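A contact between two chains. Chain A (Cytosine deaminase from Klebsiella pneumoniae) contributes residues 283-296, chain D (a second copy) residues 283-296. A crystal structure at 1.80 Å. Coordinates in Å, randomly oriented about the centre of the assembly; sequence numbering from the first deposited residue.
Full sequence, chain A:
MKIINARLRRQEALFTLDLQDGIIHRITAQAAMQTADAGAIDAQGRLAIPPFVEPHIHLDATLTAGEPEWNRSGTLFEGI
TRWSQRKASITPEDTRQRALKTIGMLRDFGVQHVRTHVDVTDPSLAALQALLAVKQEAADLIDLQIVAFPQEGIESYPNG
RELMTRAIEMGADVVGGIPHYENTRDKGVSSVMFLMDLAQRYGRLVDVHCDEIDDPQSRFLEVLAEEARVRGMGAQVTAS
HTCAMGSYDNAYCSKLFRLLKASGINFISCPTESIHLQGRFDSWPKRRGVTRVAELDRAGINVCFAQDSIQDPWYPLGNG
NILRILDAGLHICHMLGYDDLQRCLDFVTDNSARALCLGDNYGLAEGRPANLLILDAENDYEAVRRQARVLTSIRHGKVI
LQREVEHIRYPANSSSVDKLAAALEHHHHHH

Chain A 283-296: SWPKRRGVTRVAEL
Chain D 283-296: SWPKRRGVTRVAEL

Symmetric dimers often economise: one short segment meets its own copy about a twofold axis, so that each contact between unlike residues is made twice. The 283-296 stretches of cytosine deaminase chains A and D illustrate the principle, burying 974 Å² in total. They cross steeply, neither parallel nor antiparallel, at a single bridge, where Arg287(A) CA and Arg287(D) CA lie 4.4 Å apart; the Arg288 CA atoms follow at 5.4 Å.

Each chain enters the crossing extended. A cis peptide bond precedes Pro285, whose phi/psi is near -67/157; Lys286 (-108/122) and Arg287 (-69/151 in A) continue the run. Arg288 then turns at -69/-42, Gly289 takes a positive phi near 77, which by itself favours glycine, and Val290 and Thr291 are extended again. Arg292 is the N-cap of a helix beginning at Val293, and Leu296(A) N bonds to Arg292(A) O at 2.9 Å.

At the bridge, Arg288(D) N donates to Lys286(A) O and Arg288(A) N to Lys286(D) O, both at 2.9 Å. The same carbonyls receive CA-H...O contacts, Arg287(D) CA to Lys286(A) O at 3.6 Å and Arg287(A) CA to Lys286(D) O at 3.5 Å. Two waters extend the backbone link: one accepts from Lys286(A) N at 3.1 Å and Gly289(D) N at 3.2 Å, the other from Lys286(D) N and Gly289(A) N.

Arg288 supplements this pairing with its side chain. Its CA-to-CB bond points sideways, but chi1 m, chi2 t and chi3 t, with chi4 near -127°, carry the guanidinium to the partner's backbone. Arg288(A) NE donates to Arg287(D) O at 2.8 Å with a nearly linear angle of 170°, and Arg288(A) NH2 adds a weak bond to Arg287(D) O at 3.4 Å. The acceptor lies near the guanidinium plane, as in-plane N-H groups require, leaving a face for Lys286(D) CD to cover; chain D reciprocates.

Lys286 is t, t, m, m: its aliphatic part serves the partner arginine, while the last two torsions fold the amine back so that Lys286(A) NZ donates to Ser283(A) O at 2.7 Å. Arg287 (p, t, p, chi4 near -157°) points away overall, yet Arg287(A) CB touches Pro285(D) CB at 3.9 Å, and Pro285(D) CG lies over a face of its guanidinium.

The outer contacts pair tryptophan with arginine. Trp284(A), pointing toward chain D with chi1 m and chi2 97°, presents a face to Arg292(D), an m, t, t side chain with chi4 near -160°. This extended chain spans both rings: Arg292(D) CG sits 3.6 Å from the six-membered centroid, a CH-pi contact, and Arg292(D) CZ 3.5 Å from the five-membered one, a cation-pi contact, with planes at 14°. Stacking leaves the guanidinium's in-plane donors free for partners elsewhere in the structure. Glu295(D), m, p with chi3 near 21°, brings OE1 to 3.4 Å from Trp284(A) CZ2. The reciprocal Trp284(D)–Arg292(A) stack has planes at 12°.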

# COMPACT_ATOMS: atom_id res chain seq x y z
N SER A 283 22.12 6.07 1.32
CA SER A 283 22.35 4.64 1.48
C SER A 283 21.42 4.12 2.58
O SER A 283 20.22 3.90 2.36
CB SER A 283 23.82 4.35 1.79
OG SER A 283 24.30 5.13 2.87
N TRP A 284 21.98 3.95 3.77
CA TRP A 284 21.28 3.38 4.89
C TRP A 284 21.74 4.13 6.13
O TRP A 284 22.93 4.37 6.27
CB TRP A 284 21.62 1.88 5.00
CG TRP A 284 21.34 1.11 3.72
CD1 TRP A 284 22.24 0.80 2.73
CD2 TRP A 284 20.07 0.59 3.29
NE1 TRP A 284 21.61 0.11 1.73
CE2 TRP A 284 20.28 -0.03 2.04
CE3 TRP A 284 18.78 0.59 3.84
CZ2 TRP A 284 19.25 -0.66 1.33
CZ3 TRP A 284 17.76 -0.04 3.13
CH2 TRP A 284 18.00 -0.65 1.89
N PRO A 285 20.80 4.55 7.01
CA PRO A 285 19.35 4.38 6.84
C PRO A 285 18.79 5.21 5.68
O PRO A 285 19.40 6.19 5.26
CB PRO A 285 18.76 4.88 8.17
CG PRO A 285 19.85 5.70 8.80
CD PRO A 285 21.14 5.09 8.34
N LYS A 286 17.65 4.77 5.16
CA LYS A 286 17.08 5.39 3.98
C LYS A 286 15.85 6.18 4.39
O LYS A 286 14.91 5.61 4.95
CB LYS A 286 16.69 4.30 2.98
CG LYS A 286 16.44 4.82 1.59
CD LYS A 286 16.36 3.67 0.60
CE LYS A 286 17.56 2.74 0.69
NZ LYS A 286 18.81 3.32 0.11
N ARG A 287 15.85 7.48 4.10
CA ARG A 287 14.73 8.33 4.50
C ARG A 287 13.45 8.02 3.72
O ARG A 287 13.48 7.58 2.57
CB ARG A 287 15.08 9.83 4.38
CG ARG A 287 14.98 10.43 2.96
CD ARG A 287 15.66 11.82 2.92
NE ARG A 287 17.09 11.67 3.18
CZ ARG A 287 17.88 12.65 3.64
NH1 ARG A 287 17.39 13.85 3.88
NH2 ARG A 287 19.18 12.40 3.85
N ARG A 288 12.30 8.27 4.34
CA ARG A 288 11.02 8.08 3.68
C ARG A 288 10.83 9.11 2.58
O ARG A 288 10.30 8.78 1.51
CB ARG A 288 9.87 8.18 4.69
CG ARG A 288 9.88 7.02 5.68
CD ARG A 288 9.05 7.26 6.97
NE ARG A 288 9.29 6.11 7.84
CZ ARG A 288 8.35 5.35 8.39
NH1 ARG A 288 7.06 5.64 8.24
NH2 ARG A 288 8.72 4.30 9.10
N GLY A 289 11.20 10.36 2.87
CA GLY A 289 11.14 11.44 1.90
C GLY A 289 9.77 12.02 1.63
O GLY A 289 9.55 12.65 0.59
N VAL A 290 8.83 11.83 2.55
CA VAL A 290 7.48 12.35 2.39
C VAL A 290 7.32 13.56 3.30
O VAL A 290 7.95 13.64 4.35
CB VAL A 290 6.45 11.24 2.72
CG1 VAL A 290 5.03 11.78 2.73
CG2 VAL A 290 6.58 10.10 1.71
N THR A 291 6.52 14.53 2.87
CA THR A 291 6.28 15.74 3.66
C THR A 291 5.63 15.42 5.03
O THR A 291 5.24 14.27 5.31
CB THR A 291 5.43 16.76 2.85
OG1 THR A 291 5.48 18.04 3.48
CG2 THR A 291 3.99 16.29 2.71
N ARG A 292 5.51 16.43 5.89
CA ARG A 292 5.07 16.18 7.27
C ARG A 292 3.55 16.27 7.37
O ARG A 292 3.01 17.17 8.00
CB ARG A 292 5.72 17.17 8.22
CG ARG A 292 7.24 17.22 8.11
CD ARG A 292 7.84 18.04 9.26
NE ARG A 292 9.29 18.19 9.08
CZ ARG A 292 10.13 18.63 10.01
NH1 ARG A 292 11.42 18.74 9.73
NH2 ARG A 292 9.68 18.97 11.21
N VAL A 293 2.88 15.31 6.74
CA VAL A 293 1.43 15.33 6.59
C VAL A 293 0.69 15.37 7.93
O VAL A 293 -0.23 16.17 8.12
CB VAL A 293 0.94 14.09 5.79
CG1 VAL A 293 -0.59 14.04 5.77
CG2 VAL A 293 1.52 14.10 4.36
N ALA A 294 1.07 14.50 8.85
CA ALA A 294 0.36 14.45 10.13
C ALA A 294 0.51 15.77 10.89
O ALA A 294 -0.43 16.28 11.49
CB ALA A 294 0.87 13.29 10.97
N GLU A 295 1.71 16.33 10.82
CA GLU A 295 2.05 17.56 11.52
C GLU A 295 1.33 18.78 10.90
O GLU A 295 0.82 19.65 11.63
CB GLU A 295 3.57 17.74 11.53
CG GLU A 295 4.33 16.69 12.39
CD GLU A 295 4.39 15.27 11.79
OE1 GLU A 295 4.18 15.10 10.56
OE2 GLU A 295 4.66 14.31 12.56
N LEU A 296 1.27 18.85 9.58
CA LEU A 296 0.46 19.88 8.91
C LEU A 296 -1.01 19.81 9.37
O LEU A 296 -1.61 20.82 9.73
CB LEU A 296 0.53 19.72 7.40
CG LEU A 296 1.91 20.00 6.81
CD1 LEU A 296 2.06 19.38 5.42
CD2 LEU A 296 2.13 21.50 6.76
N SER D 283 13.17 11.99 14.44
CA SER D 283 12.32 13.10 14.04
C SER D 283 12.31 13.17 12.51
O SER D 283 11.58 12.43 11.84
CB SER D 283 12.79 14.42 14.67
OG SER D 283 14.13 14.72 14.33
N TRP D 284 13.13 14.06 11.96
CA TRP D 284 13.18 14.26 10.52
C TRP D 284 14.63 14.49 10.15
O TRP D 284 15.32 15.21 10.87
CB TRP D 284 12.31 15.46 10.11
CG TRP D 284 10.90 15.36 10.63
CD1 TRP D 284 10.43 15.85 11.81
CD2 TRP D 284 9.79 14.67 10.02
NE1 TRP D 284 9.10 15.54 11.96
CE2 TRP D 284 8.68 14.82 10.88
CE3 TRP D 284 9.62 13.97 8.82
CZ2 TRP D 284 7.42 14.29 10.58
CZ3 TRP D 284 8.37 13.43 8.53
CH2 TRP D 284 7.29 13.60 9.41
N PRO D 285 15.12 13.85 9.06
CA PRO D 285 14.38 12.91 8.21
C PRO D 285 14.08 11.60 8.95
O PRO D 285 14.77 11.26 9.90
CB PRO D 285 15.34 12.64 7.05
CG PRO D 285 16.69 12.94 7.60
CD PRO D 285 16.48 14.08 8.56
N LYS D 286 13.04 10.90 8.51
CA LYS D 286 12.54 9.73 9.22
C LYS D 286 12.91 8.49 8.43
O LYS D 286 12.53 8.37 7.26
CB LYS D 286 11.02 9.84 9.34
CG LYS D 286 10.41 8.94 10.37
CD LYS D 286 8.92 9.26 10.57
CE LYS D 286 8.65 10.74 10.89
NZ LYS D 286 9.12 11.18 12.25
N ARG D 287 13.63 7.56 9.05
CA ARG D 287 14.08 6.37 8.33
C ARG D 287 12.92 5.43 8.00
O ARG D 287 11.90 5.41 8.69
CB ARG D 287 15.16 5.62 9.14
CG ARG D 287 14.62 4.73 10.28
CD ARG D 287 15.79 4.27 11.14
NE ARG D 287 16.39 5.44 11.80
CZ ARG D 287 17.62 5.48 12.31
NH1 ARG D 287 18.40 4.42 12.24
NH2 ARG D 287 18.06 6.60 12.88
N ARG D 288 13.07 4.64 6.93
CA ARG D 288 12.05 3.66 6.56
C ARG D 288 11.98 2.51 7.57
O ARG D 288 10.89 2.04 7.90
CB ARG D 288 12.31 3.12 5.15
CG ARG D 288 12.02 4.15 4.06
CD ARG D 288 12.70 3.85 2.70
NE ARG D 288 12.53 5.03 1.85
CZ ARG D 288 11.98 5.03 0.63
NH1 ARG D 288 11.58 3.89 0.07
NH2 ARG D 288 11.84 6.17 -0.02
N GLY D 289 13.15 2.04 8.01
CA GLY D 289 13.23 1.03 9.05
C GLY D 289 12.99 -0.40 8.58
O GLY D 289 12.65 -1.27 9.38
N VAL D 290 13.15 -0.64 7.29
CA VAL D 290 12.90 -1.95 6.73
C VAL D 290 14.25 -2.55 6.36
O VAL D 290 15.18 -1.81 6.04
CB VAL D 290 11.95 -1.84 5.49
CG1 VAL D 290 11.80 -3.17 4.77
CG2 VAL D 290 10.59 -1.33 5.95
N THR D 291 14.37 -3.87 6.45
CA THR D 291 15.62 -4.54 6.12
C THR D 291 15.97 -4.35 4.64
O THR D 291 15.17 -3.82 3.85
CB THR D 291 15.56 -6.04 6.47
OG1 THR D 291 16.87 -6.61 6.40
CG2 THR D 291 14.60 -6.79 5.53
N ARG D 292 17.16 -4.80 4.25
CA ARG D 292 17.66 -4.55 2.90
C ARG D 292 17.22 -5.63 1.91
O ARG D 292 18.05 -6.38 1.37
CB ARG D 292 19.18 -4.43 2.92
CG ARG D 292 19.71 -3.36 3.87
CD ARG D 292 21.23 -3.22 3.75
NE ARG D 292 21.76 -2.35 4.79
CZ ARG D 292 22.94 -1.73 4.75
NH1 ARG D 292 23.32 -0.98 5.78
NH2 ARG D 292 23.73 -1.85 3.69
N VAL D 293 15.92 -5.70 1.68
CA VAL D 293 15.33 -6.77 0.87
C VAL D 293 15.90 -6.89 -0.54
O VAL D 293 16.26 -7.99 -0.98
CB VAL D 293 13.80 -6.59 0.76
CG1 VAL D 293 13.21 -7.63 -0.19
CG2 VAL D 293 13.15 -6.69 2.16
N ALA D 294 15.98 -5.78 -1.26
CA ALA D 294 16.47 -5.85 -2.64
C ALA D 294 17.91 -6.35 -2.70
O ALA D 294 18.30 -7.14 -3.58
CB ALA D 294 16.35 -4.49 -3.31
N GLU D 295 18.71 -5.90 -1.73
CA GLU D 295 20.12 -6.25 -1.65
C GLU D 295 20.33 -7.72 -1.26
O GLU D 295 21.21 -8.39 -1.82
CB GLU D 295 20.84 -5.31 -0.69
CG GLU D 295 20.86 -3.83 -1.16
CD GLU D 295 19.49 -3.11 -1.12
OE1 GLU D 295 18.56 -3.53 -0.37
OE2 GLU D 295 19.34 -2.10 -1.84
N LEU D 296 19.53 -8.22 -0.33
CA LEU D 296 19.55 -9.64 0.02
C LEU D 296 19.24 -10.47 -1.21
O LEU D 296 19.94 -11.44 -1.53
CB LEU D 296 18.52 -9.94 1.12
CG LEU D 296 18.85 -9.34 2.49
CD1 LEU D 296 17.63 -9.36 3.41
CD2 LEU D 296 20.02 -10.11 3.14
O HOH W 1 16.01 2.51 6.58
O HOH W 2 11.63 11.67 5.84